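Local coordinates for protein isomaltose glucohydrolase (Kribbella flavida, PDB 5Z3E) that hydrolyses the alpha-1,6-glucosidic linkage of isomaltose from its non-reducing end, releasing beta-D-glucose and D-glucose inside the cell, at residues L296-R304 / G314-L323; L38-I49 / P380-L389. The protein carries 1 engineered substitution. All blocks are in the same frame, centred on the assembly; numbering follows the deposited sequence. Where two conformers were deposited one is given.

Contact 1 of 2, residues L296-R304 / G314-L323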
# COMPACT_ATOMS: atom_id res chain seq x y z
N LEU A 296 0.67 19.03 -0.79
CA LEU A 296 0.73 18.03 -1.86
C LEU A 296 -0.54 17.87 -2.67
O LEU A 296 -0.48 17.26 -3.74
CB LEU A 296 1.16 16.67 -1.31
CG LEU A 296 2.56 16.65 -0.70
CD1 LEU A 296 2.77 15.29 0.00
CD2 LEU A 296 3.67 16.87 -1.75
N ASP A 297 -1.69 18.37 -2.22
CA ASP A 297 -2.96 18.15 -2.91
C ASP A 297 -3.28 19.36 -3.75
O ASP A 297 -3.47 20.44 -3.22
CB ASP A 297 -4.05 17.89 -1.87
CG ASP A 297 -5.36 17.46 -2.43
OD1 ASP A 297 -5.58 17.43 -3.63
OD2 ASP A 297 -6.22 17.09 -1.59
N VAL A 298 -3.34 19.19 -5.06
CA VAL A 298 -3.70 20.27 -5.97
C VAL A 298 -4.98 19.86 -6.67
O VAL A 298 -5.02 18.90 -7.44
CB VAL A 298 -2.57 20.55 -6.98
CG1 VAL A 298 -3.00 21.63 -7.96
CG2 VAL A 298 -1.32 20.98 -6.22
N ASP A 299 -6.05 20.58 -6.36
CA ASP A 299 -7.34 20.37 -6.97
C ASP A 299 -7.92 18.98 -6.82
O ASP A 299 -8.72 18.54 -7.62
CB ASP A 299 -7.32 20.73 -8.49
CG ASP A 299 -6.83 22.10 -8.76
OD1 ASP A 299 -7.22 23.01 -8.00
OD2 ASP A 299 -6.12 22.25 -9.79
N GLY A 300 -7.51 18.28 -5.76
CA GLY A 300 -7.97 16.92 -5.53
C GLY A 300 -6.98 15.85 -5.92
O GLY A 300 -7.19 14.70 -5.55
N GLY A 301 -5.95 16.22 -6.67
CA GLY A 301 -4.92 15.29 -7.12
C GLY A 301 -3.68 15.39 -6.24
O GLY A 301 -3.07 16.46 -6.14
N VAL A 302 -3.30 14.29 -5.57
CA VAL A 302 -2.28 14.34 -4.56
C VAL A 302 -0.91 13.90 -5.12
O VAL A 302 -0.76 12.80 -5.68
CB VAL A 302 -2.68 13.47 -3.34
CG1 VAL A 302 -1.58 13.45 -2.30
CG2 VAL A 302 -3.97 13.96 -2.73
N HIS A 303 0.09 14.76 -4.93
CA HIS A 303 1.47 14.47 -5.28
C HIS A 303 2.13 13.56 -4.23
O HIS A 303 1.71 13.50 -3.07
CB HIS A 303 2.27 15.77 -5.35
CG HIS A 303 1.86 16.68 -6.48
ND1 HIS A 303 2.09 16.36 -7.79
CD2 HIS A 303 1.31 17.91 -6.47
CE1 HIS A 303 1.69 17.34 -8.56
NE2 HIS A 303 1.22 18.31 -7.81
N ARG A 304 3.19 12.89 -4.64
CA ARG A 304 3.91 11.99 -3.73
C ARG A 304 4.76 12.74 -2.73
O ARG A 304 4.70 12.49 -1.52
CB ARG A 304 4.75 10.98 -4.51
CG ARG A 304 3.96 10.17 -5.52
CD ARG A 304 4.65 8.94 -6.01
NE ARG A 304 5.89 9.29 -6.71
CZ ARG A 304 6.78 8.39 -7.15
NH1 ARG A 304 6.55 7.10 -7.00
NH2 ARG A 304 7.89 8.79 -7.71
N GLY A 314 3.69 14.08 -11.00
CA GLY A 314 2.28 14.29 -11.22
C GLY A 314 1.40 13.91 -10.05
O GLY A 314 1.88 13.70 -8.94
N GLN A 315 0.11 13.85 -10.31
CA GLN A 315 -0.93 13.65 -9.30
C GLN A 315 -1.37 12.19 -9.33
O GLN A 315 -1.78 11.70 -10.38
CB GLN A 315 -2.11 14.56 -9.61
CG GLN A 315 -1.76 16.03 -9.54
CD GLN A 315 -2.78 16.88 -10.29
OE1 GLN A 315 -2.88 16.74 -11.51
NE2 GLN A 315 -3.50 17.75 -9.60
N TRP A 316 -1.27 11.52 -8.18
CA TRP A 316 -1.46 10.07 -8.13
C TRP A 316 -2.85 9.70 -7.66
O TRP A 316 -3.29 10.05 -6.55
CB TRP A 316 -0.40 9.46 -7.21
CG TRP A 316 0.94 9.37 -7.89
CD1 TRP A 316 1.75 10.38 -8.32
CD2 TRP A 316 1.60 8.15 -8.25
NE1 TRP A 316 2.86 9.86 -8.94
CE2 TRP A 316 2.79 8.50 -8.90
CE3 TRP A 316 1.30 6.81 -8.05
CZ2 TRP A 316 3.68 7.54 -9.35
CZ3 TRP A 316 2.17 5.86 -8.51
CH2 TRP A 316 3.36 6.23 -9.15
N ILE A 317 -3.54 8.90 -8.47
CA ILE A 317 -4.88 8.44 -8.17
C ILE A 317 -4.91 7.74 -6.81
O ILE A 317 -5.81 7.99 -5.99
CB ILE A 317 -5.44 7.54 -9.28
CG1 ILE A 317 -5.93 8.36 -10.50
CG2 ILE A 317 -6.57 6.68 -8.78
CD1 ILE A 317 -4.90 9.17 -11.21
N LEU A 318 -3.94 6.85 -6.55
CA LEU A 318 -3.99 6.06 -5.33
C LEU A 318 -3.83 6.94 -4.10
O LEU A 318 -4.35 6.61 -3.04
CB LEU A 318 -2.95 4.92 -5.40
CG LEU A 318 -1.48 5.31 -5.33
CD1 LEU A 318 -1.00 5.36 -3.89
CD2 LEU A 318 -0.63 4.35 -6.12
N LEU A 319 -3.10 8.05 -4.22
CA LEU A 319 -2.89 8.95 -3.11
C LEU A 319 -4.12 9.84 -2.88
O LEU A 319 -4.45 10.13 -1.73
CB LEU A 319 -1.63 9.78 -3.27
CG LEU A 319 -0.32 8.99 -3.22
CD1 LEU A 319 0.84 9.92 -3.40
CD2 LEU A 319 -0.20 8.20 -1.91
N SER A 320 -4.78 10.27 -3.95
CA SER A 320 -6.07 10.95 -3.77
C SER A 320 -7.09 10.03 -3.12
O SER A 320 -7.86 10.46 -2.27
CB SER A 320 -6.56 11.46 -5.12
OG SER A 320 -5.72 12.48 -5.59
N ALA A 321 -7.07 8.75 -3.49
CA ALA A 321 -7.98 7.80 -2.89
C ALA A 321 -7.65 7.60 -1.42
O ALA A 321 -8.55 7.51 -0.58
CB ALA A 321 -7.91 6.48 -3.62
N LEU A 322 -6.37 7.47 -1.10
CA LEU A 322 -5.93 7.30 0.28
C LEU A 322 -6.35 8.48 1.15
O LEU A 322 -6.83 8.31 2.28
CB LEU A 322 -4.41 7.12 0.29
CG LEU A 322 -3.77 6.94 1.63
CD1 LEU A 322 -4.26 5.69 2.34
CD2 LEU A 322 -2.26 6.92 1.45
N LEU A 323 -6.14 9.70 0.64
CA LEU A 323 -6.55 10.88 1.39
C LEU A 323 -8.07 10.89 1.54
O LEU A 323 -8.59 11.15 2.64
CB LEU A 323 -6.02 12.16 0.76
CG LEU A 323 -6.34 13.44 1.53
CD1 LEU A 323 -5.85 13.41 2.97
CD2 LEU A 323 -5.76 14.64 0.80
O HOH W 1 -4.92 20.06 -11.15
O HOH W 2 4.13 13.54 -7.30

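Contact 2 of 2, residues L38-I49 / P380-L389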
# COMPACT_ATOMS: atom_id res chain seq x y z
N LEU A 38 -20.08 6.58 -11.23
CA LEU A 38 -19.25 5.99 -10.19
C LEU A 38 -19.52 4.50 -10.05
O LEU A 38 -18.60 3.71 -9.81
CB LEU A 38 -19.47 6.77 -8.89
CG LEU A 38 -19.02 8.24 -8.98
CD1 LEU A 38 -19.54 9.04 -7.81
CD2 LEU A 38 -17.52 8.36 -9.06
N HIS A 39 -20.78 4.09 -10.19
CA HIS A 39 -21.10 2.67 -10.17
C HIS A 39 -20.44 1.98 -11.34
O HIS A 39 -19.89 0.87 -11.19
CB HIS A 39 -22.60 2.48 -10.25
CG HIS A 39 -23.32 2.79 -8.98
ND1 HIS A 39 -24.65 3.09 -8.97
CD2 HIS A 39 -22.93 2.80 -7.70
CE1 HIS A 39 -25.06 3.29 -7.72
NE2 HIS A 39 -24.03 3.13 -6.93
N GLU A 40 -20.48 2.57 -12.52
CA GLU A 40 -19.85 1.97 -13.68
C GLU A 40 -18.33 1.84 -13.51
O GLU A 40 -17.76 0.80 -13.85
CB GLU A 40 -20.19 2.77 -14.94
CG GLU A 40 -19.41 2.32 -16.14
CD GLU A 40 -19.52 0.86 -16.53
OE1 GLU A 40 -20.47 0.14 -16.07
OE2 GLU A 40 -18.66 0.44 -17.38
N LEU A 41 -17.70 2.86 -12.96
CA LEU A 41 -16.26 2.78 -12.73
C LEU A 41 -15.93 1.71 -11.68
O LEU A 41 -14.90 1.08 -11.76
CB LEU A 41 -15.73 4.14 -12.31
CG LEU A 41 -14.24 4.28 -12.06
CD1 LEU A 41 -13.39 3.74 -13.22
CD2 LEU A 41 -13.89 5.74 -11.80
N ALA A 42 -16.81 1.50 -10.71
CA ALA A 42 -16.60 0.42 -9.75
C ALA A 42 -16.70 -0.94 -10.44
O ALA A 42 -15.85 -1.81 -10.22
CB ALA A 42 -17.58 0.52 -8.59
N ARG A 43 -17.73 -1.14 -11.25
CA ARG A 43 -17.88 -2.40 -11.97
C ARG A 43 -16.68 -2.64 -12.86
O ARG A 43 -16.11 -3.72 -12.89
CB ARG A 43 -19.20 -2.35 -12.81
CG ARG A 43 -19.49 -3.60 -13.47
CD ARG A 43 -20.32 -3.38 -14.75
NE ARG A 43 -19.59 -2.60 -15.76
CZ ARG A 43 -18.50 -3.02 -16.43
NH1 ARG A 43 -18.03 -4.24 -16.30
NH2 ARG A 43 -17.90 -2.20 -17.28
N HIS A 44 -16.26 -1.61 -13.60
CA HIS A 44 -15.11 -1.74 -14.46
C HIS A 44 -13.84 -2.03 -13.67
O HIS A 44 -13.00 -2.80 -14.12
CB HIS A 44 -14.92 -0.47 -15.31
CG HIS A 44 -13.69 -0.49 -16.14
ND1 HIS A 44 -13.54 -1.31 -17.25
CD2 HIS A 44 -12.50 0.14 -15.99
CE1 HIS A 44 -12.33 -1.15 -17.74
NE2 HIS A 44 -11.68 -0.28 -17.01
N SER A 45 -13.70 -1.41 -12.50
CA SER A 45 -12.54 -1.66 -11.66
C SER A 45 -12.44 -3.12 -11.27
O SER A 45 -11.37 -3.73 -11.33
CB SER A 45 -12.58 -0.78 -10.42
OG SER A 45 -12.36 0.60 -10.73
N HIS A 46 -13.55 -3.70 -10.82
CA HIS A 46 -13.55 -5.12 -10.52
C HIS A 46 -13.20 -5.94 -11.74
O HIS A 46 -12.40 -6.89 -11.67
CB HIS A 46 -14.91 -5.53 -9.96
CG HIS A 46 -15.06 -7.02 -9.89
ND1 HIS A 46 -15.71 -7.74 -10.84
CD2 HIS A 46 -14.61 -7.92 -8.98
CE1 HIS A 46 -15.64 -9.02 -10.53
NE2 HIS A 46 -14.99 -9.16 -9.40
N ALA A 47 -13.77 -5.60 -12.90
CA ALA A 47 -13.53 -6.36 -14.11
C ALA A 47 -12.09 -6.30 -14.55
O ALA A 47 -11.52 -7.32 -14.94
CB ALA A 47 -14.47 -5.88 -15.23
N VAL A 48 -11.48 -5.14 -14.53
CA VAL A 48 -10.14 -5.03 -15.06
C VAL A 48 -9.12 -5.70 -14.10
O VAL A 48 -8.16 -6.30 -14.56
CB VAL A 48 -9.83 -3.57 -15.46
CG1 VAL A 48 -9.61 -2.73 -14.23
CG2 VAL A 48 -8.63 -3.48 -16.35
N ILE A 49 -9.36 -5.64 -12.80
CA ILE A 49 -8.49 -6.33 -11.85
C ILE A 49 -8.58 -7.83 -12.05
O ILE A 49 -7.57 -8.54 -12.14
CB ILE A 49 -8.84 -5.93 -10.40
CG1 ILE A 49 -8.41 -4.49 -10.10
CG2 ILE A 49 -8.19 -6.90 -9.42
CD1 ILE A 49 -9.05 -3.90 -8.87
N PRO A 380 -4.05 0.55 -17.34
CA PRO A 380 -4.48 0.73 -15.94
C PRO A 380 -3.37 0.36 -14.96
O PRO A 380 -2.58 -0.55 -15.21
CB PRO A 380 -5.62 -0.28 -15.80
CG PRO A 380 -5.24 -1.40 -16.76
CD PRO A 380 -4.58 -0.71 -17.92
N LEU A 381 -3.33 1.07 -13.84
CA LEU A 381 -2.58 0.61 -12.69
C LEU A 381 -3.58 -0.10 -11.78
O LEU A 381 -4.55 0.50 -11.33
CB LEU A 381 -1.95 1.79 -11.94
CG LEU A 381 -1.03 1.34 -10.81
CD1 LEU A 381 0.28 0.81 -11.34
CD2 LEU A 381 -0.79 2.46 -9.80
N LEU A 382 -3.38 -1.40 -11.52
CA LEU A 382 -4.38 -2.11 -10.74
C LEU A 382 -4.61 -1.49 -9.37
O LEU A 382 -5.74 -1.39 -8.91
CB LEU A 382 -4.10 -3.61 -10.64
CG LEU A 382 -4.67 -4.48 -11.77
CD1 LEU A 382 -4.00 -4.20 -13.10
CD2 LEU A 382 -4.57 -5.93 -11.42
N TRP A 383 -3.54 -1.02 -8.74
CA TRP A 383 -3.64 -0.38 -7.43
C TRP A 383 -4.56 0.85 -7.49
O TRP A 383 -5.32 1.11 -6.57
CB TRP A 383 -2.23 -0.06 -6.94
CG TRP A 383 -2.11 0.44 -5.52
CD1 TRP A 383 -3.07 0.53 -4.57
CD2 TRP A 383 -0.90 0.94 -4.92
NE1 TRP A 383 -2.55 1.08 -3.42
CE2 TRP A 383 -1.21 1.34 -3.61
CE3 TRP A 383 0.41 1.13 -5.38
CZ2 TRP A 383 -0.28 1.93 -2.77
CZ3 TRP A 383 1.33 1.74 -4.53
CH2 TRP A 383 0.97 2.14 -3.26
N SER A 384 -4.53 1.60 -8.59
CA SER A 384 -5.47 2.72 -8.73
C SER A 384 -6.92 2.24 -8.62
O SER A 384 -7.73 2.85 -7.92
CB SER A 384 -5.30 3.43 -10.07
OG SER A 384 -4.09 4.14 -10.11
N HIS A 385 -7.23 1.17 -9.33
CA HIS A 385 -8.54 0.57 -9.28
C HIS A 385 -8.89 -0.00 -7.92
O HIS A 385 -10.02 0.13 -7.45
CB HIS A 385 -8.70 -0.46 -10.39
CG HIS A 385 -8.77 0.16 -11.76
ND1 HIS A 385 -9.94 0.73 -12.23
CD2 HIS A 385 -7.84 0.38 -12.72
CE1 HIS A 385 -9.72 1.25 -13.41
NE2 HIS A 385 -8.45 1.06 -13.75
N GLY A 386 -7.92 -0.65 -7.28
CA GLY A 386 -8.17 -1.16 -5.94
C GLY A 386 -8.51 -0.07 -4.96
O GLY A 386 -9.43 -0.21 -4.15
N MET A 387 -7.76 1.02 -5.01
CA MET A 387 -8.01 2.14 -4.12
C MET A 387 -9.34 2.83 -4.41
O MET A 387 -10.04 3.27 -3.50
CB MET A 387 -6.89 3.18 -4.17
CG MET A 387 -5.57 2.73 -3.74
SD MET A 387 -5.52 2.10 -2.00
CE MET A 387 -5.77 3.57 -1.11
N TYR A 388 -9.70 2.92 -5.69
CA TYR A 388 -11.02 3.45 -6.05
C TYR A 388 -12.12 2.61 -5.39
O TYR A 388 -13.06 3.16 -4.80
CB TYR A 388 -11.19 3.46 -7.57
CG TYR A 388 -12.57 3.94 -7.95
CD1 TYR A 388 -12.85 5.28 -7.99
CD2 TYR A 388 -13.60 3.03 -8.20
CE1 TYR A 388 -14.13 5.72 -8.28
CE2 TYR A 388 -14.87 3.45 -8.46
CZ TYR A 388 -15.14 4.78 -8.54
OH TYR A 388 -16.42 5.24 -8.79
N LEU A 389 -11.99 1.29 -5.49
CA LEU A 389 -12.97 0.42 -4.86
C LEU A 389 -13.06 0.63 -3.36
O LEU A 389 -14.16 0.63 -2.80
CB LEU A 389 -12.68 -1.04 -5.19
CG LEU A 389 -12.95 -1.45 -6.63
CD1 LEU A 389 -12.52 -2.88 -6.83
CD2 LEU A 389 -14.44 -1.29 -6.98

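Contact 1 of 2, residues L296-R304 / G314-L323
A beta hairpin with a type I' turn from Val298 to Gly301 packs on the start of helix 317-329 in the catalytic domain of this family 15 glycoside hydrolase, and Ser320 holds the two together. Ser320 OG donates a hydrogen bond to Gly300 O (2.7 Å), in the carbonyl plane and on a lone pair, and accepts a bent one from Val302 N (3.0 Å). One hydroxyl thus satisfies two backbone groups of the hairpin. Next to it, the N-H of Trp316, the N-cap residue of the helix, runs almost straight (174°) to Val302 O, standing above the carbonyl plane. Val302 spans the first two helical turns: CG1, anti to the backbone N, lies 3.8 Å from Leu319 CB in the first, while CG2 reaches Leu323 CD2 in the second. His303 ND1 makes a weak bond to Gly314 O at the ring's edge, Gln315 CG lies over a face of the same ring, and NE2 is bound by His360. Beyond the hairpin, Arg304 bends at chi3 (-62°), which lays its guanidinium within 2° of parallel to the Trp316 ring; NE also pairs with Asp308. Trp316 adjoins Ala355, an engineered replacement of a residue inferred to be a proton acceptor in catalysis. Over the five-membered ring of Trp316 sits Arg304 CD, in a CH-pi contact 3.6 Å from the centroid.

Contact 2 of 2, residues L38-I49 / P380-L389
Tyr388 crosses to helix 38-49 as a knob, settling among Leu38, Leu41, Ala42 and Ser45 in the knobs-into-holes packing of two helices of the catalytic domain. CB points at the opposing helix, and with CG anti to the backbone N (chi1 177°) the ring extends between the residues of that hole. Tyr388 CD2 comes within 3.7 Å of Ser45 OG, Tyr388 CE2 approaches Ala42 N, and Tyr388 CE1 meets Leu41 CD2 at 3.5 Å, the methyl lying over one face of the ring and offset toward its rim. At the tip, Tyr388 OH donates to Leu38 O (2.9 Å), a carbonyl that also accepts the helical bond from Ala42 N.

One turn earlier, His385 is a second knob. His385 ND1 donates in the ring plane to Ser45 OG (2.9 Å), and that hydroxyl in turn donates a hydrogen bond to Leu41 O, a chain of two bonds that helps to orient the imidazole. Val48 CG1 stands over the centre of the His385 ring's face, 3.8 Å from the centroid. The two helix axes approach to 9.2 Å at 136°, nearer antiparallel than parallel. Helix 333-344 touches Leu38, Leu41 and Tyr388, while helix 74-87 packs against Ile49 and Trp383.

Helix 32-52 near the N terminus supplies the first half of contact 2, whose partner arrives only after 330 intervening residues, at the start of helix 382-394. Contact 1 is nested within that loop, and only nine residues, none helical or strand, separate its own halves. The centres lie about 17 Å apart, yet the two contacts touch through helices 317-329 and 382-394: Leu318 CD2 packs 3.5 Å from Trp383 CE3, and Ala321 meets Met387. Together they join the terminal helices to a hairpin and to the neighbouring Arg304 and Trp316, which lie near the active-site residues.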